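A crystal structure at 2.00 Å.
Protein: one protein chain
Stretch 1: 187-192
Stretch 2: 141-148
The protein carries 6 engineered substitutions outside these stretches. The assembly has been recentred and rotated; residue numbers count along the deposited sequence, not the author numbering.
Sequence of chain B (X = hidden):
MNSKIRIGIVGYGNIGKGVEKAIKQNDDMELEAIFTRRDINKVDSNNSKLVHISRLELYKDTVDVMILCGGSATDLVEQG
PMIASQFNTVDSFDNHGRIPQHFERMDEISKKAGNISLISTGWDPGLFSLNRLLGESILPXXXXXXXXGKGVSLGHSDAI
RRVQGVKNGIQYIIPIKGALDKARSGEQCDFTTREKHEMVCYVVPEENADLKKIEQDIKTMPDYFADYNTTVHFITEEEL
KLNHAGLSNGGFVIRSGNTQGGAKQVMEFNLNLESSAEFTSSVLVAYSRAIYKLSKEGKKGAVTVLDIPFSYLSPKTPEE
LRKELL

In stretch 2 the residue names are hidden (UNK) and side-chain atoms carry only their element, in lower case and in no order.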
# COMPACT_ATOMS: atom_id res chain seq x y z
N GLU B 187 -19.67 7.89 -3.33
CA GLU B 187 -20.36 8.02 -4.61
C GLU B 187 -19.47 7.76 -5.83
O GLU B 187 -18.46 8.43 -6.03
CB GLU B 187 -21.01 9.40 -4.73
CG GLU B 187 -20.06 10.52 -5.06
CD GLU B 187 -20.76 11.86 -5.19
OE1 GLU B 187 -21.18 12.41 -4.15
OE2 GLU B 187 -20.91 12.35 -6.33
N GLN B 188 -19.87 6.78 -6.63
CA GLN B 188 -19.11 6.42 -7.82
C GLN B 188 -19.32 7.44 -8.93
O GLN B 188 -20.39 8.03 -9.05
CB GLN B 188 -19.50 5.02 -8.30
CG GLN B 188 -18.51 3.92 -7.88
CD GLN B 188 -19.04 2.51 -8.15
OE1 GLN B 188 -20.01 2.07 -7.54
NE2 GLN B 188 -18.39 1.80 -9.08
N CYS B 189 -18.30 7.63 -9.75
CA CYS B 189 -18.37 8.57 -10.86
C CYS B 189 -17.09 8.55 -11.66
O CYS B 189 -16.05 8.09 -11.18
CB CYS B 189 -18.61 9.99 -10.34
SG CYS B 189 -17.26 10.60 -9.32
N ASP B 190 -17.16 9.05 -12.89
CA ASP B 190 -16.01 9.14 -13.76
C ASP B 190 -15.74 10.64 -13.81
O ASP B 190 -16.67 11.45 -13.74
CB ASP B 190 -16.35 8.60 -15.15
CG ASP B 190 -16.82 7.15 -15.11
OD1 ASP B 190 -16.00 6.27 -14.77
OD2 ASP B 190 -18.00 6.89 -15.41
N PHE B 191 -14.47 11.02 -13.90
CA PHE B 191 -14.14 12.44 -13.93
C PHE B 191 -13.66 12.88 -15.30
O PHE B 191 -12.98 12.14 -16.00
CB PHE B 191 -13.04 12.74 -12.90
CG PHE B 191 -13.49 12.64 -11.47
CD1 PHE B 191 -14.36 13.59 -10.94
CD2 PHE B 191 -13.05 11.60 -10.66
CE1 PHE B 191 -14.79 13.50 -9.62
CE2 PHE B 191 -13.48 11.50 -9.33
CZ PHE B 191 -14.35 12.45 -8.81
N THR B 192 -14.03 14.10 -15.68
CA THR B 192 -13.58 14.66 -16.95
C THR B 192 -12.20 15.21 -16.62
O THR B 192 -11.91 15.49 -15.45
CB THR B 192 -14.47 15.82 -17.41
OG1 THR B 192 -14.34 16.91 -16.49
CG2 THR B 192 -15.93 15.39 -17.49
N UNK B 141 -15.24 -4.54 -8.01
CA UNK B 141 -16.32 -3.70 -8.50
C UNK B 141 -16.12 -2.31 -7.88
O UNK B 141 -16.22 -2.13 -6.67
c UNK B 141 -17.68 -4.27 -8.09
n UNK B 141 -18.04 -7.43 -11.99
c UNK B 141 -18.06 -7.28 -10.50
c UNK B 141 -17.80 -5.84 -10.06
c UNK B 141 -17.91 -5.71 -8.55
N UNK B 142 -15.82 -1.35 -8.74
CA UNK B 142 -15.59 0.01 -8.26
C UNK B 142 -14.75 0.77 -9.27
O UNK B 142 -14.54 0.29 -10.39
N UNK B 143 -14.27 1.94 -8.88
CA UNK B 143 -13.47 2.77 -9.77
C UNK B 143 -12.15 3.20 -9.15
O UNK B 143 -12.07 3.42 -7.94
n UNK B 143 -17.31 4.11 -13.43
c UNK B 143 -15.56 3.74 -10.93
c UNK B 143 -14.27 4.02 -10.16
c UNK B 143 -16.31 5.02 -11.29
c UNK B 143 -17.59 4.74 -12.10
N UNK B 144 -11.11 3.30 -9.97
CA UNK B 144 -9.81 3.74 -9.47
C UNK B 144 -9.58 5.16 -9.95
O UNK B 144 -9.87 5.50 -11.09
c UNK B 144 -7.34 3.38 -9.42
c UNK B 144 -8.65 2.89 -10.01
o UNK B 144 -8.85 1.52 -9.65
N UNK B 145 -9.03 5.99 -9.06
CA UNK B 145 -8.74 7.37 -9.39
C UNK B 145 -7.33 7.75 -8.97
O UNK B 145 -7.00 7.71 -7.78
c UNK B 145 -9.74 8.29 -8.69
c UNK B 145 -12.89 8.00 -10.48
c UNK B 145 -12.26 7.74 -8.39
n UNK B 145 -13.32 7.70 -9.27
n UNK B 145 -11.59 8.23 -10.41
c UNK B 145 -11.16 8.07 -9.11
N UNK B 146 -6.48 8.11 -9.94
CA UNK B 146 -5.13 8.54 -9.62
C UNK B 146 -5.02 10.03 -9.90
O UNK B 146 -5.44 10.51 -10.97
c UNK B 146 -4.05 7.81 -10.44
o UNK B 146 -4.18 6.39 -10.27
c UNK B 146 -2.67 8.22 -9.97
N UNK B 147 -4.49 10.77 -8.94
CA UNK B 147 -4.30 12.22 -9.09
C UNK B 147 -2.81 12.48 -8.86
O UNK B 147 -2.18 11.83 -8.03
c UNK B 147 -8.75 13.89 -8.61
c UNK B 147 -5.10 12.99 -8.04
c UNK B 147 -8.63 11.58 -7.97
c UNK B 147 -9.38 12.69 -8.32
c UNK B 147 -6.59 12.87 -8.18
c UNK B 147 -7.24 11.68 -7.90
c UNK B 147 -7.36 13.98 -8.53
N UNK B 148 -2.22 13.37 -9.53
CA UNK B 148 -0.82 13.68 -9.33
C UNK B 148 -0.73 15.03 -8.62
O UNK B 148 -0.96 16.08 -9.23
c UNK B 148 -2.93 11.18 -13.51
c UNK B 148 -0.09 13.63 -10.67
c UNK B 148 -0.66 10.25 -12.25
c UNK B 148 0.84 11.23 -10.91
c UNK B 148 -0.06 12.22 -11.22
c UNK B 148 -1.03 11.61 -12.08
c UNK B 148 -2.53 9.83 -13.65
c UNK B 148 -1.40 9.35 -13.03
n UNK B 148 0.49 10.05 -11.52
c UNK B 148 -2.19 12.07 -12.73
O HOH W 1 -15.55 7.00 -7.79

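Position 141 carries five side-chain atoms, four carbons in an unbranched row ending in a nitrogen, which is lysine. The chain of Lys141 leads away from stretch 1 and makes no contact there; a charged amine on a long tether is at ease in such an exposed place.

Position 142 has no side-chain atoms at all, so it is glycine. Its phi/psi of 158/-169 would jam a CB against the carbonyl O of the residue before, and that alone calls for Gly142. The end of Gln188 lies near this position, although the amide of that residue is probably turned over in the model and its atoms deserve little weight.

At position 143 there are again four carbons in a row ending in a nitrogen. The CA-to-CB bond points toward stretch 1, the third carbon lies 3.1 Å from Cys189 O, and the terminal nitrogen reaches 2.9 Å from Asp190 OD1. This is lysine, and its length is put to use: chi2 and chi3 are both t, so the chain extends past the backbone of Cys189 before chi4 turns to m and brings NZ to the carboxylate. Lys143 NZ donates a hydrogen bond to Asp190 OD1 at that 2.9 Å, and opposite charges make the pair a salt bridge.

Position 144 shows one carbon bearing an oxygen and a second carbon, the branched pattern of threonine. It is out of reach of stretch 1. The beta-branched Thr144 suits a strand, and its hydroxyl is hydrogen-bonded elsewhere in the structure.

Position 145 has one carbon followed by a five-membered ring of three carbons and two nitrogens, the imidazole of histidine. The ring edge meets Cys189 O, with His145 CE1 3.2 Å from that oxygen, while Phe191 CD2 lies over one face, 3.6 Å from His145 CE1. A water 2.8 Å from His145 NE2 also accepts a weak hydrogen bond from Cys189 N at 3.4 Å. Histidine thus combines a flat face for an aromatic neighbour with a polar edge for water.

Position 146 repeats the oxygen-and-carbon branch of threonine. Beta-branched Thr146 suits the extended strand; it is beyond reach of stretch 1, and its hydroxyl, hydrogen-bonded elsewhere in the structure, tolerates burial.

Position 147 holds one carbon and a ring of six carbons with no heteroatom: phenylalanine. Its end comes nearer to stretch 1 than its sideways CA-to-CB bond suggests, and Phe147 CZ lies 4.4 Å from Phe191 CE2, an apolar contact fitting its buried setting.

Position 148 has one carbon and fused five- and six-membered rings containing eight carbons and one nitrogen, which is tryptophan. Trp148 is too far from stretch 1 to take part; its indole NE1 is hydrogen-bonded elsewhere in the structure.

The contact works through side chains of stretch 2 that meet both side chains and the Cys189 backbone of stretch 1, with one water between His145 and Cys189 N and 349 Å² buried in total. Lys143 and Asp190 provide the charged link. Beside it, Phe191 directs its edge toward the face of His145, with planes at 63°, and Phe147 extends the aromatic patch.

Stretch 2, residues 141-148: KGKTHTFW
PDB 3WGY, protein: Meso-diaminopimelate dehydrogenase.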